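PDB 1N8V: chemosensory protein from Mamestra brassicae, which probably binds and carries small hydrophobic chemosensory ligands, with several molecules of the long-chain alcohol bromo-dodecanol held inside its all-helical body in this complex. Local coordinates for residues A18-R21 / L22-Y26; Q48-E52 / N53-K57; E79-R82 / E83-K87; G92-R95 / K96-E99; I70-L73 / I74-I78. All coordinates share one frame; numbering follows the deposited sequence.

Contact 1: residues A18-R21 / L22-Y26; sequences ANKR and LLVAY. With BDD (bromo-dodecanol), chain C.
N19 lays its amide end against the branch point of L22, with N19 CG 3.6 Å from L22 CG and the two side chains crossing obliquely. L22 CD1 reaches further along and touches N19 CB, so the leucine meets the asparagine at both its amide carbon and its methylene. The overlap comes with an N-cap. N19 stands just before helix 20-30, its CG swung anti to the backbone N (chi1 -171°), which brings OD1 over the first turn to accept from L22 N at 3.3 Å. That N-H arrives from well above the amide's carbonyl plane rather than on a lone pair. The main-chain O of the same residue takes L23 N at 3.0 Å, so N19 takes L22 N on its side chain, the capping bond, and L23 N on its main chain, the first regular i to i-4 bond of the helix.

K20 and V24, one turn apart, pair through aliphatic atoms, K20 CG lying 4.0 Å from V24 CG2. The lysine chain bends at its second and third torsions, and its NZ forms a salt bridge with E77. On another side of the helix, two side chains face the bound alcohol. L23 CD1 touches ligand C11 at 3.8 Å, and the Y26 ring offers a face to the alkyl chain, with C7 over the ring centre and 3.8 Å from Y26 CD1. This turn is thus a polar, capped helix start on the surface and a pocket wall on its inner side. Helix 20-30 packs there on helix 13-17, L23 against L17 and Y26 against I16, while Y26 also reaches I11 and S37 in the loops.

Contact 2: residues Q48-E52 / N53-K57; sequences QDAIE and NGCKK. With BDD (bromo-dodecanol), chain D.
This is a helix-end contact, the last turn of helix 38-53 meeting the loop that leads toward helix 60-76. Its polar half is built on the D49 carboxylate. K57 NZ approaches from the syn side of both oxygens, 3.0 Å from D49 OD1 and a like distance from OD2, in a forked salt bridge. N53 ND2 comes to D49 OD2 at 3.2 Å from above the carboxylate plane, the amide and carboxylate planes standing 84° apart; Y4 OH is a further partner of OD2. With an alanine in place of D49, K57 would probably be left without this countercharge and the N53 amide would be freer to turn.

The helix is closed by the backbone: C55 N reaches A50 O at 3.0 Å, a bond to the fifth residue back, past G54, whose positive phi suits glycine. N53 adds an Asx motif, its OD1 accepting from K56 N at 3.2 Å. Another side of this turn lines the ligand pocket. A50 CB lies 3.6 Å from C7 of one bound bromo-dodecanol and I51 CD1 touches its C3, while C55 SG, bonded to C58 in a disulfide, sits 3.9 Å from its C5.

Contact 3: residues E79-R82 / E83-K87; sequences EIWR and ELTAK. With BDD (bromo-dodecanol), chain E.
W81 and T85 face each other one turn apart, the threonine standing over the flat indole. T85 CB sits 4.1 Å from the centroid of the six-membered ring and only 9° off its normal, a CH-pi contact. The turn belongs to helix 78-88 of the six-helix A10/OS-D fold, and the ligand pocket runs along its inner side. W81 turns its CG anti to the backbone N (chi1 167°), and the benzo end of the indole reaches the alcohol, CZ3 lying 3.8 Å from ligand C2. At the other end NE1 bonds to E99 of helix 95-102.

I80 and L84 run side by side and point the same way, with I80 CG2 3.7 Å from L84 CD1; both pack on L73 of helix 60-76. I80 also lies alongside E83, whose carboxylate goes on to a salt bridge with R33. Beneath these side chains the backbone follows an alpha-helical pattern, T85 N giving an almost straight bond to W81 O at 2.9 Å. T85 OG1, anti to its main-chain nitrogen, ends 2.7 Å from the bromo-dodecanol O1, a hydroxyl that D89 OD2 also bonds.

Contact 4: residues G92-R95 / K96-E99; sequences GNWR and KKYE. With BDD (bromo-dodecanol), chain D; BDD (bromo-dodecanol), chain E.
The W94 indole is sandwiched: N93 CB lies against one face, and over the centre of the opposite face stands the hydroxyl O1 of one bromo-dodecanol, 3.8 Å from W94 CD2. K97 comes in obliquely with its aliphatic chain, its CD 4.0 Å from W94 CE3. These groups gather at the first turn of helix 95-102, where W94 O accepts from Y98 N and the loop passes into the helix. The Y98 ring leans on the tryptophan stem, Y98 CD2 lying 3.8 Å from W94 CB. The same O1 sits at the tyrosine's edge, 3.3 Å from Y98 OH in a weak hydrogen bond. A second ligand's hydroxyl approaches W94 CB. W94 NE1 bonds to I51 O, fixing the indole's rotation, so a leucine in its place would probably leave that carbonyl without its donor and the ligand hydroxyl without an aromatic face beside it.

On the side toward helix 78-88, R95 and E99 form a salt bridge. With R95 CG anti to the backbone N (chi1 -176°) and the chain extended, R95 NE meets E99 OE2 at 2.9 Å, nearly straight at 174°. The oxygen lies close to the guanidinium plane, yet the guanidinium and carboxylate planes are 87° apart, and OE2 takes W81 NE1 besides. A water links the backbone across the helix start, 2.9 Å from N93 O and 3.0 Å from K97 N.

Contact 5: residues I70-L73 / I74-I78; sequences IEHL and IKNEI
H72 O takes the shortest backbone bond of this helix end, from N76 N at 2.8 Å. Above that bond their side chains meet at about a right angle: N76 CB lies over one face of the imidazole, 4.2 Å from the ring centroid and offset toward its rim, a CH-pi contact. The next carbonyl along closes the helix, L73 O receiving E77 N at 2.9 Å. E77 then leaves helical geometry and occupies the N-cap position of the following helix, a tight turn between helix 60-76 and helix 78-88, with L73 CD2 resting 3.9 Å from E77 CB.

E71 meets K75 at the methylene next to its amine rather than at the charge itself: E71 OE2 lies 3.2 Å from K75 CE but 4.2 Å from K75 NZ, beyond a salt bridge. The lysine bends at its last torsion and gives NZ to A102 O. I70 and I74 form the apolar side, I70 CG2 touching I74 CD1 at 3.6 Å; with I74 CG1 anti to the carbonyl carbon (chi1 -68°), the CD1 methyl is carried back along the helix to that neighbour. This side faces inward, I70 touching a bound bromo-dodecanol. Both isoleucines pack between W81 of helix 78-88 and Y98 of helix 95-102, while L73 fits against I80 and L84.

In the fold
All five contacts are local turns that give one side to solvent or polar partners and, except for the turn at the end of 70-78, another to ligand. Contacts 1 and 4 lie at the surface, both at helix starts, on opposite sides of the chain's centre; contacts 2, 3 and 5 are partly buried. Contacts 3 and 5 lie closest, centres about 10 Å apart, as W81, I80 and L84 pack on I70, L73 and I74. Contact 1 joins contact 5 through K20 and E77, and contact 4 joins contact 2 through W94 and I51. Charge pairs mark contacts 2 and 4, whereas apolar and CH-pi packing prevails in 3 and 5. Contacts 2 and 4 share one bromo-dodecanol, contacts 3 and 4 another.

Contact 1: residues A18-R21 / L22-Y26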
# COMPACT_ATOMS: atom_id res chain seq x y z
N ALA A 18 7.25 5.56 10.16
CA ALA A 18 7.91 6.60 10.95
C ALA A 18 9.25 7.09 10.39
O ALA A 18 9.87 8.02 10.94
CB ALA A 18 8.08 6.11 12.38
N ASN A 19 9.71 6.50 9.28
CA ASN A 19 10.98 6.83 8.65
C ASN A 19 10.78 7.12 7.18
O ASN A 19 10.59 6.20 6.38
CB ASN A 19 11.93 5.66 8.81
CG ASN A 19 13.33 5.96 8.39
OD1 ASN A 19 13.58 6.52 7.33
ND2 ASN A 19 14.29 5.59 9.23
N LYS A 20 10.86 8.39 6.82
CA LYS A 20 10.61 8.83 5.45
C LYS A 20 11.47 8.13 4.42
O LYS A 20 10.98 7.78 3.34
CB LYS A 20 10.82 10.34 5.34
CG LYS A 20 10.51 10.88 3.96
CD LYS A 20 9.09 11.32 3.84
CE LYS A 20 8.90 12.62 4.62
NZ LYS A 20 7.47 13.02 4.75
N ARG A 21 12.75 7.93 4.72
CA ARG A 21 13.63 7.25 3.78
C ARG A 21 13.14 5.82 3.50
O ARG A 21 13.16 5.37 2.35
CB ARG A 21 15.08 7.21 4.29
CG ARG A 21 15.69 8.58 4.53
CD ARG A 21 16.25 9.28 3.29
NE ARG A 21 15.24 9.79 2.37
CZ ARG A 21 14.39 10.80 2.59
NH1 ARG A 21 13.53 11.16 1.65
NH2 ARG A 21 14.39 11.45 3.76
N LEU A 22 12.68 5.11 4.52
CA LEU A 22 12.21 3.74 4.32
C LEU A 22 10.90 3.74 3.54
O LEU A 22 10.69 2.95 2.63
CB LEU A 22 12.02 3.04 5.66
CG LEU A 22 13.20 2.88 6.62
CD1 LEU A 22 12.82 2.09 7.86
CD2 LEU A 22 14.33 2.24 5.90
N LEU A 23 10.00 4.65 3.90
CA LEU A 23 8.71 4.72 3.22
C LEU A 23 8.88 5.08 1.73
O LEU A 23 8.28 4.43 0.84
CB LEU A 23 7.84 5.73 3.97
CG LEU A 23 6.50 6.05 3.33
CD1 LEU A 23 5.64 4.79 3.11
CD2 LEU A 23 5.75 7.11 4.17
N VAL A 24 9.71 6.08 1.43
CA VAL A 24 9.90 6.51 0.04
C VAL A 24 10.50 5.41 -0.83
O VAL A 24 10.18 5.31 -2.01
CB VAL A 24 10.74 7.82 -0.04
CG1 VAL A 24 11.27 8.08 -1.45
CG2 VAL A 24 9.92 9.00 0.48
N ALA A 25 11.36 4.58 -0.27
CA ALA A 25 11.92 3.48 -1.04
C ALA A 25 10.80 2.56 -1.51
O ALA A 25 10.82 2.13 -2.67
CB ALA A 25 12.92 2.69 -0.22
N TYR A 26 9.82 2.23 -0.64
CA TYR A 26 8.72 1.38 -1.07
C TYR A 26 7.80 2.11 -2.05
O TYR A 26 7.38 1.55 -3.06
CB TYR A 26 7.87 0.92 0.13
CG TYR A 26 8.52 -0.10 1.00
CD1 TYR A 26 8.69 -1.40 0.56
CD2 TYR A 26 8.95 0.22 2.27
CE1 TYR A 26 9.29 -2.36 1.40
CE2 TYR A 26 9.55 -0.70 3.09
CZ TYR A 26 9.71 -1.99 2.66
OH TYR A 26 10.31 -2.93 3.50
O1 BDD C . 2.14 -7.41 5.54
C1 BDD C . 3.34 -6.77 5.13
C2 BDD C . 3.76 -7.29 3.76
C3 BDD C . 4.16 -6.14 2.84
C4 BDD C . 5.61 -5.73 3.04
C5 BDD C . 5.88 -4.38 2.39
C6 BDD C . 5.52 -3.21 3.32
C7 BDD C . 5.48 -1.87 2.60
C8 BDD C . 4.64 -0.84 3.35
C9 BDD C . 4.81 0.55 2.75
C10 BDD C . 3.92 0.76 1.53
C11 BDD C . 3.99 2.17 0.99
C12 BDD C . 3.03 2.40 -0.18
BR BDD C . 3.64 1.80 -1.57

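Contact 2: residues Q48-E52 / N53-K57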
# COMPACT_ATOMS: atom_id res chain seq x y z
N GLN A 48 -2.24 -4.53 -7.94
CA GLN A 48 -3.32 -4.38 -8.90
C GLN A 48 -4.41 -5.44 -8.68
O GLN A 48 -5.63 -5.13 -8.66
CB GLN A 48 -2.83 -4.47 -10.34
CG GLN A 48 -3.83 -3.97 -11.35
CD GLN A 48 -4.15 -2.52 -11.14
OE1 GLN A 48 -3.27 -1.67 -11.29
NE2 GLN A 48 -5.38 -2.23 -10.78
N ASP A 49 -3.98 -6.68 -8.52
CA ASP A 49 -4.90 -7.79 -8.28
C ASP A 49 -5.74 -7.51 -7.04
O ASP A 49 -6.97 -7.73 -7.02
CB ASP A 49 -4.14 -9.12 -8.12
CG ASP A 49 -5.06 -10.29 -7.89
OD1 ASP A 49 -5.71 -10.77 -8.84
OD2 ASP A 49 -5.17 -10.79 -6.76
N ALA A 50 -5.13 -7.05 -5.96
CA ALA A 50 -5.85 -6.81 -4.72
C ALA A 50 -6.90 -5.72 -4.89
O ALA A 50 -7.96 -5.76 -4.26
CB ALA A 50 -4.90 -6.46 -3.62
N ILE A 51 -6.61 -4.74 -5.73
CA ILE A 51 -7.58 -3.67 -6.04
C ILE A 51 -8.76 -4.21 -6.81
O ILE A 51 -9.93 -3.81 -6.58
CB ILE A 51 -6.88 -2.55 -6.87
CG1 ILE A 51 -5.86 -1.84 -5.99
CG2 ILE A 51 -7.89 -1.54 -7.46
CD1 ILE A 51 -6.42 -1.20 -4.85
N GLU A 52 -8.50 -5.11 -7.73
CA GLU A 52 -9.56 -5.66 -8.57
C GLU A 52 -10.50 -6.60 -7.81
O GLU A 52 -11.65 -6.78 -8.26
CB GLU A 52 -9.01 -6.38 -9.78
CG GLU A 52 -8.13 -5.50 -10.66
CD GLU A 52 -8.81 -4.26 -11.20
OE1 GLU A 52 -10.00 -4.34 -11.57
OE2 GLU A 52 -8.16 -3.20 -11.27
N ASN A 53 -10.08 -7.19 -6.69
CA ASN A 53 -10.91 -8.14 -5.93
C ASN A 53 -11.10 -7.84 -4.45
O ASN A 53 -11.54 -8.70 -3.67
CB ASN A 53 -10.46 -9.57 -6.13
CG ASN A 53 -9.07 -9.80 -5.66
OD1 ASN A 53 -8.62 -9.22 -4.69
ND2 ASN A 53 -8.37 -10.68 -6.36
N GLY A 54 -10.81 -6.62 -4.04
CA GLY A 54 -11.01 -6.21 -2.66
C GLY A 54 -10.29 -7.02 -1.61
O GLY A 54 -10.83 -7.33 -0.54
N CYS A 55 -9.03 -7.35 -1.90
CA CYS A 55 -8.19 -8.11 -0.96
C CYS A 55 -8.70 -9.54 -0.70
O CYS A 55 -8.41 -10.14 0.33
CB CYS A 55 -7.95 -7.37 0.37
SG CYS A 55 -6.19 -6.88 0.65
N LYS A 56 -9.37 -10.13 -1.68
CA LYS A 56 -9.85 -11.51 -1.53
C LYS A 56 -8.74 -12.54 -1.20
O LYS A 56 -9.01 -13.58 -0.56
CB LYS A 56 -10.57 -11.91 -2.80
CG LYS A 56 -11.15 -13.31 -2.77
CD LYS A 56 -11.94 -13.58 -4.02
CE LYS A 56 -11.08 -13.61 -5.27
NZ LYS A 56 -11.91 -14.00 -6.48
N LYS A 57 -7.52 -12.30 -1.66
CA LYS A 57 -6.41 -13.22 -1.42
C LYS A 57 -5.45 -12.75 -0.34
O LYS A 57 -4.41 -13.36 -0.11
CB LYS A 57 -5.66 -13.43 -2.74
CG LYS A 57 -6.55 -13.89 -3.86
CD LYS A 57 -5.93 -13.57 -5.21
CE LYS A 57 -6.89 -13.83 -6.36
NZ LYS A 57 -6.32 -13.42 -7.68
O1 BDD D . -9.59 -3.01 -0.89
C1 BDD D . -8.47 -2.77 -1.74
C2 BDD D . -7.20 -3.16 -0.99
C3 BDD D . -6.07 -2.16 -1.23
C4 BDD D . -4.77 -2.60 -0.57
C5 BDD D . -4.30 -3.97 -1.04
C6 BDD D . -3.01 -4.43 -0.37
C7 BDD D . -2.43 -5.67 -1.06
C8 BDD D . -1.34 -6.35 -0.25
C9 BDD D . -0.55 -7.37 -1.07
C10 BDD D . 0.44 -8.16 -0.20
C11 BDD D . 1.46 -9.00 -0.98
C12 BDD D . 2.68 -9.44 -0.13
BR BDD D . 3.96 -8.41 -0.05

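Contact 3: residues E79-R82 / E83-K87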
# COMPACT_ATOMS: atom_id res chain seq x y z
N GLU A 79 0.15 13.77 -1.19
CA GLU A 79 0.67 13.65 -2.54
C GLU A 79 0.98 12.20 -2.91
O GLU A 79 0.75 11.77 -4.03
CB GLU A 79 1.92 14.52 -2.69
CG GLU A 79 1.73 16.00 -2.42
CD GLU A 79 1.69 16.37 -0.94
OE1 GLU A 79 2.20 15.61 -0.06
OE2 GLU A 79 1.13 17.45 -0.65
N ILE A 80 1.54 11.44 -1.95
CA ILE A 80 1.84 10.02 -2.19
C ILE A 80 0.53 9.24 -2.36
O ILE A 80 0.37 8.47 -3.29
CB ILE A 80 2.71 9.45 -1.06
CG1 ILE A 80 4.13 10.05 -1.11
CG2 ILE A 80 2.73 7.92 -1.13
CD1 ILE A 80 4.99 9.64 0.05
N TRP A 81 -0.43 9.46 -1.46
CA TRP A 81 -1.74 8.82 -1.60
C TRP A 81 -2.34 9.10 -2.97
O TRP A 81 -2.78 8.18 -3.67
CB TRP A 81 -2.71 9.30 -0.52
CG TRP A 81 -4.16 8.94 -0.75
CD1 TRP A 81 -5.17 9.82 -0.95
CD2 TRP A 81 -4.76 7.63 -0.86
NE1 TRP A 81 -6.37 9.16 -1.12
CE2 TRP A 81 -6.14 7.81 -1.07
CE3 TRP A 81 -4.28 6.32 -0.74
CZ2 TRP A 81 -7.02 6.73 -1.19
CZ3 TRP A 81 -5.15 5.28 -0.89
CH2 TRP A 81 -6.50 5.48 -1.09
N ARG A 82 -2.33 10.36 -3.38
CA ARG A 82 -2.94 10.68 -4.66
C ARG A 82 -2.30 10.00 -5.87
O ARG A 82 -3.01 9.57 -6.80
CB ARG A 82 -3.07 12.18 -4.82
CG ARG A 82 -4.15 12.64 -3.89
CD ARG A 82 -4.40 14.07 -4.00
NE ARG A 82 -5.51 14.48 -3.17
CZ ARG A 82 -6.11 15.64 -3.26
NH1 ARG A 82 -7.11 15.93 -2.46
NH2 ARG A 82 -5.72 16.50 -4.18
N GLU A 83 -0.97 9.92 -5.88
CA GLU A 83 -0.33 9.31 -7.02
C GLU A 83 -0.55 7.82 -7.03
O GLU A 83 -0.72 7.21 -8.10
CB GLU A 83 1.17 9.65 -7.12
CG GLU A 83 2.06 9.05 -6.05
CD GLU A 83 3.49 9.50 -6.20
OE1 GLU A 83 3.83 9.97 -7.32
OE2 GLU A 83 4.26 9.40 -5.24
N LEU A 84 -0.61 7.19 -5.85
CA LEU A 84 -0.83 5.75 -5.78
C LEU A 84 -2.25 5.36 -6.19
O LEU A 84 -2.45 4.44 -6.96
CB LEU A 84 -0.54 5.23 -4.37
CG LEU A 84 0.93 5.11 -4.00
CD1 LEU A 84 1.07 4.89 -2.50
CD2 LEU A 84 1.56 3.96 -4.72
N THR A 85 -3.24 6.05 -5.64
CA THR A 85 -4.63 5.72 -6.01
C THR A 85 -4.89 6.03 -7.50
O THR A 85 -5.59 5.28 -8.18
CB THR A 85 -5.63 6.35 -5.03
OG1 THR A 85 -6.95 5.79 -5.24
CG2 THR A 85 -5.74 7.86 -5.22
N ALA A 86 -4.29 7.09 -8.02
CA ALA A 86 -4.45 7.39 -9.44
C ALA A 86 -3.84 6.32 -10.35
O ALA A 86 -4.41 6.01 -11.40
CB ALA A 86 -3.89 8.78 -9.79
N LYS A 87 -2.68 5.79 -9.97
CA LYS A 87 -2.03 4.79 -10.80
C LYS A 87 -2.71 3.43 -10.72
O LYS A 87 -2.98 2.78 -11.73
CB LYS A 87 -0.54 4.66 -10.42
CG LYS A 87 0.19 3.52 -11.15
CD LYS A 87 1.69 3.55 -10.88
CE LYS A 87 2.38 2.28 -11.37
NZ LYS A 87 2.42 2.20 -12.85
O1 BDD E . -7.81 3.51 -4.13
C1 BDD E . -7.06 2.46 -3.51
C2 BDD E . -5.55 2.71 -3.65
C3 BDD E . -4.78 1.72 -2.78
C4 BDD E . -3.27 1.96 -2.78
C5 BDD E . -2.68 1.66 -1.39
C6 BDD E . -1.51 0.70 -1.43
C7 BDD E . -0.95 0.42 -0.03
C8 BDD E . -0.82 -1.06 0.25
C9 BDD E . 0.02 -1.35 1.48
C10 BDD E . 0.14 -2.85 1.76
C11 BDD E . 0.37 -3.23 3.22
C12 BDD E . -0.09 -4.68 3.60
BR BDD E . 0.97 -5.24 4.68

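Contact 4: residues G92-R95 / K96-E99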
# COMPACT_ATOMS: atom_id res chain seq x y z
N GLY A 92 -11.28 4.72 -9.48
CA GLY A 92 -11.72 5.06 -8.14
C GLY A 92 -12.66 4.12 -7.42
O GLY A 92 -13.56 4.58 -6.72
N ASN A 93 -12.42 2.82 -7.52
CA ASN A 93 -13.25 1.84 -6.83
C ASN A 93 -13.24 2.10 -5.32
O ASN A 93 -14.27 1.96 -4.64
CB ASN A 93 -12.74 0.40 -7.07
CG ASN A 93 -12.89 -0.07 -8.53
OD1 ASN A 93 -13.97 -0.05 -9.06
ND2 ASN A 93 -11.79 -0.47 -9.15
N TRP A 94 -12.06 2.40 -4.77
CA TRP A 94 -11.88 2.45 -3.33
C TRP A 94 -11.51 3.79 -2.72
O TRP A 94 -11.41 3.92 -1.51
CB TRP A 94 -10.79 1.43 -2.93
CG TRP A 94 -11.01 0.04 -3.48
CD1 TRP A 94 -10.33 -0.55 -4.53
CD2 TRP A 94 -11.96 -0.93 -3.03
NE1 TRP A 94 -10.83 -1.80 -4.77
CE2 TRP A 94 -11.83 -2.06 -3.86
CE3 TRP A 94 -12.92 -0.95 -2.02
CZ2 TRP A 94 -12.60 -3.21 -3.68
CZ3 TRP A 94 -13.70 -2.09 -1.86
CH2 TRP A 94 -13.53 -3.19 -2.69
N ARG A 95 -11.23 4.78 -3.56
CA ARG A 95 -10.70 6.05 -3.05
C ARG A 95 -11.58 6.72 -2.01
O ARG A 95 -11.13 7.02 -0.89
CB ARG A 95 -10.39 7.00 -4.20
CG ARG A 95 -9.75 8.29 -3.74
CD ARG A 95 -9.31 9.23 -4.84
NE ARG A 95 -8.93 10.54 -4.30
CZ ARG A 95 -8.56 11.56 -5.06
NH1 ARG A 95 -8.46 11.41 -6.36
NH2 ARG A 95 -8.29 12.73 -4.50
N LYS A 96 -12.85 6.92 -2.35
CA LYS A 96 -13.73 7.58 -1.40
C LYS A 96 -13.98 6.72 -0.16
O LYS A 96 -14.02 7.23 0.95
CB LYS A 96 -15.04 8.01 -2.06
CG LYS A 96 -15.91 8.80 -1.08
CD LYS A 96 -17.06 9.50 -1.73
CE LYS A 96 -17.72 10.52 -0.79
NZ LYS A 96 -18.34 9.88 0.41
N LYS A 97 -14.08 5.41 -0.33
CA LYS A 97 -14.30 4.53 0.81
C LYS A 97 -13.16 4.64 1.82
O LYS A 97 -13.41 4.73 3.03
CB LYS A 97 -14.49 3.08 0.38
CG LYS A 97 -15.84 2.81 -0.24
CD LYS A 97 -15.93 1.36 -0.75
CE LYS A 97 -17.34 1.00 -1.25
NZ LYS A 97 -17.43 -0.36 -1.88
N TYR A 98 -11.91 4.63 1.37
CA TYR A 98 -10.78 4.71 2.30
C TYR A 98 -10.65 6.10 2.89
O TYR A 98 -10.35 6.25 4.09
CB TYR A 98 -9.47 4.32 1.62
CG TYR A 98 -9.18 2.82 1.62
CD1 TYR A 98 -8.92 2.14 2.79
CD2 TYR A 98 -9.13 2.11 0.43
CE1 TYR A 98 -8.65 0.78 2.79
CE2 TYR A 98 -8.86 0.75 0.41
CZ TYR A 98 -8.60 0.10 1.61
OH TYR A 98 -8.32 -1.26 1.63
N GLU A 99 -10.89 7.14 2.08
CA GLU A 99 -10.81 8.50 2.61
C GLU A 99 -11.86 8.75 3.67
O GLU A 99 -11.60 9.44 4.68
CB GLU A 99 -10.92 9.53 1.49
CG GLU A 99 -9.71 9.56 0.56
CD GLU A 99 -9.89 10.47 -0.63
OE1 GLU A 99 -11.05 10.93 -0.84
OE2 GLU A 99 -8.91 10.72 -1.36
O1 BDD D . -9.59 -3.01 -0.89
C1 BDD D . -8.47 -2.77 -1.74
C2 BDD D . -7.20 -3.16 -0.99
C3 BDD D . -6.07 -2.16 -1.23
C4 BDD D . -4.77 -2.60 -0.57
C5 BDD D . -4.30 -3.97 -1.04
C6 BDD D . -3.01 -4.43 -0.37
C7 BDD D . -2.43 -5.67 -1.06
C8 BDD D . -1.34 -6.35 -0.25
C9 BDD D . -0.55 -7.37 -1.07
C10 BDD D . 0.44 -8.16 -0.20
C11 BDD D . 1.46 -9.00 -0.98
C12 BDD D . 2.68 -9.44 -0.13
BR BDD D . 3.96 -8.41 -0.05
O1 BDD E . -7.81 3.51 -4.13
C1 BDD E . -7.06 2.46 -3.51
C2 BDD E . -5.55 2.71 -3.65
C3 BDD E . -4.78 1.72 -2.78
C4 BDD E . -3.27 1.96 -2.78
C5 BDD E . -2.68 1.66 -1.39
C6 BDD E . -1.51 0.70 -1.43
C7 BDD E . -0.95 0.42 -0.03
C8 BDD E . -0.82 -1.06 0.25
C9 BDD E . 0.02 -1.35 1.48
C10 BDD E . 0.14 -2.85 1.76
C11 BDD E . 0.37 -3.23 3.22
C12 BDD E . -0.09 -4.68 3.60
BR BDD E . 0.97 -5.24 4.68
O HOH W 1 -14.78 4.35 -3.10
O HOH W 2 -9.84 13.91 -1.91

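Contact 5: residues I70-L73 / I74-I78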
# COMPACT_ATOMS: atom_id res chain seq x y z
N ILE A 70 -2.63 2.97 4.42
CA ILE A 70 -3.49 3.87 3.67
C ILE A 70 -3.95 5.06 4.52
O ILE A 70 -3.90 6.21 4.07
CB ILE A 70 -4.67 3.10 3.05
CG1 ILE A 70 -4.17 2.23 1.91
CG2 ILE A 70 -5.76 4.05 2.56
CD1 ILE A 70 -5.18 1.21 1.42
N GLU A 71 -4.35 4.80 5.77
CA GLU A 71 -4.78 5.89 6.65
C GLU A 71 -3.62 6.87 6.88
O GLU A 71 -3.81 8.10 6.87
CB GLU A 71 -5.28 5.35 8.00
CG GLU A 71 -5.83 6.48 8.88
CD GLU A 71 -6.10 6.09 10.32
OE1 GLU A 71 -5.55 5.07 10.77
OE2 GLU A 71 -6.82 6.86 10.99
N HIS A 72 -2.41 6.35 7.10
CA HIS A 72 -1.25 7.21 7.30
C HIS A 72 -1.00 8.10 6.08
O HIS A 72 -0.73 9.29 6.20
CB HIS A 72 0.02 6.38 7.56
CG HIS A 72 1.24 7.23 7.73
ND1 HIS A 72 2.13 7.52 6.71
CD2 HIS A 72 1.69 7.90 8.81
CE1 HIS A 72 3.07 8.33 7.17
NE2 HIS A 72 2.83 8.56 8.45
N LEU A 73 -1.07 7.52 4.88
CA LEU A 73 -0.85 8.31 3.67
C LEU A 73 -1.90 9.38 3.46
O LEU A 73 -1.58 10.52 3.15
CB LEU A 73 -0.78 7.41 2.44
CG LEU A 73 0.33 6.35 2.42
CD1 LEU A 73 0.16 5.45 1.19
CD2 LEU A 73 1.72 7.00 2.47
N ILE A 74 -3.17 9.02 3.64
CA ILE A 74 -4.26 9.97 3.46
C ILE A 74 -4.14 11.14 4.42
O ILE A 74 -4.42 12.29 4.04
CB ILE A 74 -5.62 9.26 3.63
CG1 ILE A 74 -5.87 8.28 2.48
CG2 ILE A 74 -6.74 10.29 3.76
CD1 ILE A 74 -7.09 7.41 2.67
N LYS A 75 -3.72 10.88 5.66
CA LYS A 75 -3.59 11.95 6.65
C LYS A 75 -2.28 12.75 6.54
O LYS A 75 -2.29 13.98 6.64
CB LYS A 75 -3.66 11.38 8.05
CG LYS A 75 -4.99 10.80 8.41
CD LYS A 75 -4.99 10.40 9.86
CE LYS A 75 -6.31 9.92 10.33
NZ LYS A 75 -7.37 10.92 9.98
N ASN A 76 -1.16 12.07 6.31
CA ASN A 76 0.17 12.68 6.40
C ASN A 76 1.01 12.79 5.13
O ASN A 76 2.03 13.46 5.11
CB ASN A 76 0.97 11.92 7.46
CG ASN A 76 0.23 11.84 8.79
OD1 ASN A 76 -0.08 12.87 9.38
ND2 ASN A 76 -0.05 10.62 9.27
N GLU A 77 0.61 12.10 4.07
CA GLU A 77 1.36 12.11 2.81
C GLU A 77 0.39 12.15 1.66
O GLU A 77 0.36 11.26 0.81
CB GLU A 77 2.29 10.89 2.69
CG GLU A 77 3.37 10.78 3.77
CD GLU A 77 4.46 11.82 3.65
OE1 GLU A 77 4.46 12.63 2.69
OE2 GLU A 77 5.34 11.84 4.55
N ILE A 78 -0.38 13.22 1.61
CA ILE A 78 -1.45 13.36 0.62
C ILE A 78 -0.98 13.18 -0.83
O ILE A 78 -1.64 12.51 -1.60
CB ILE A 78 -2.13 14.71 0.80
CG1 ILE A 78 -2.75 14.79 2.20
CG2 ILE A 78 -3.17 14.93 -0.29
CD1 ILE A 78 -3.28 16.17 2.54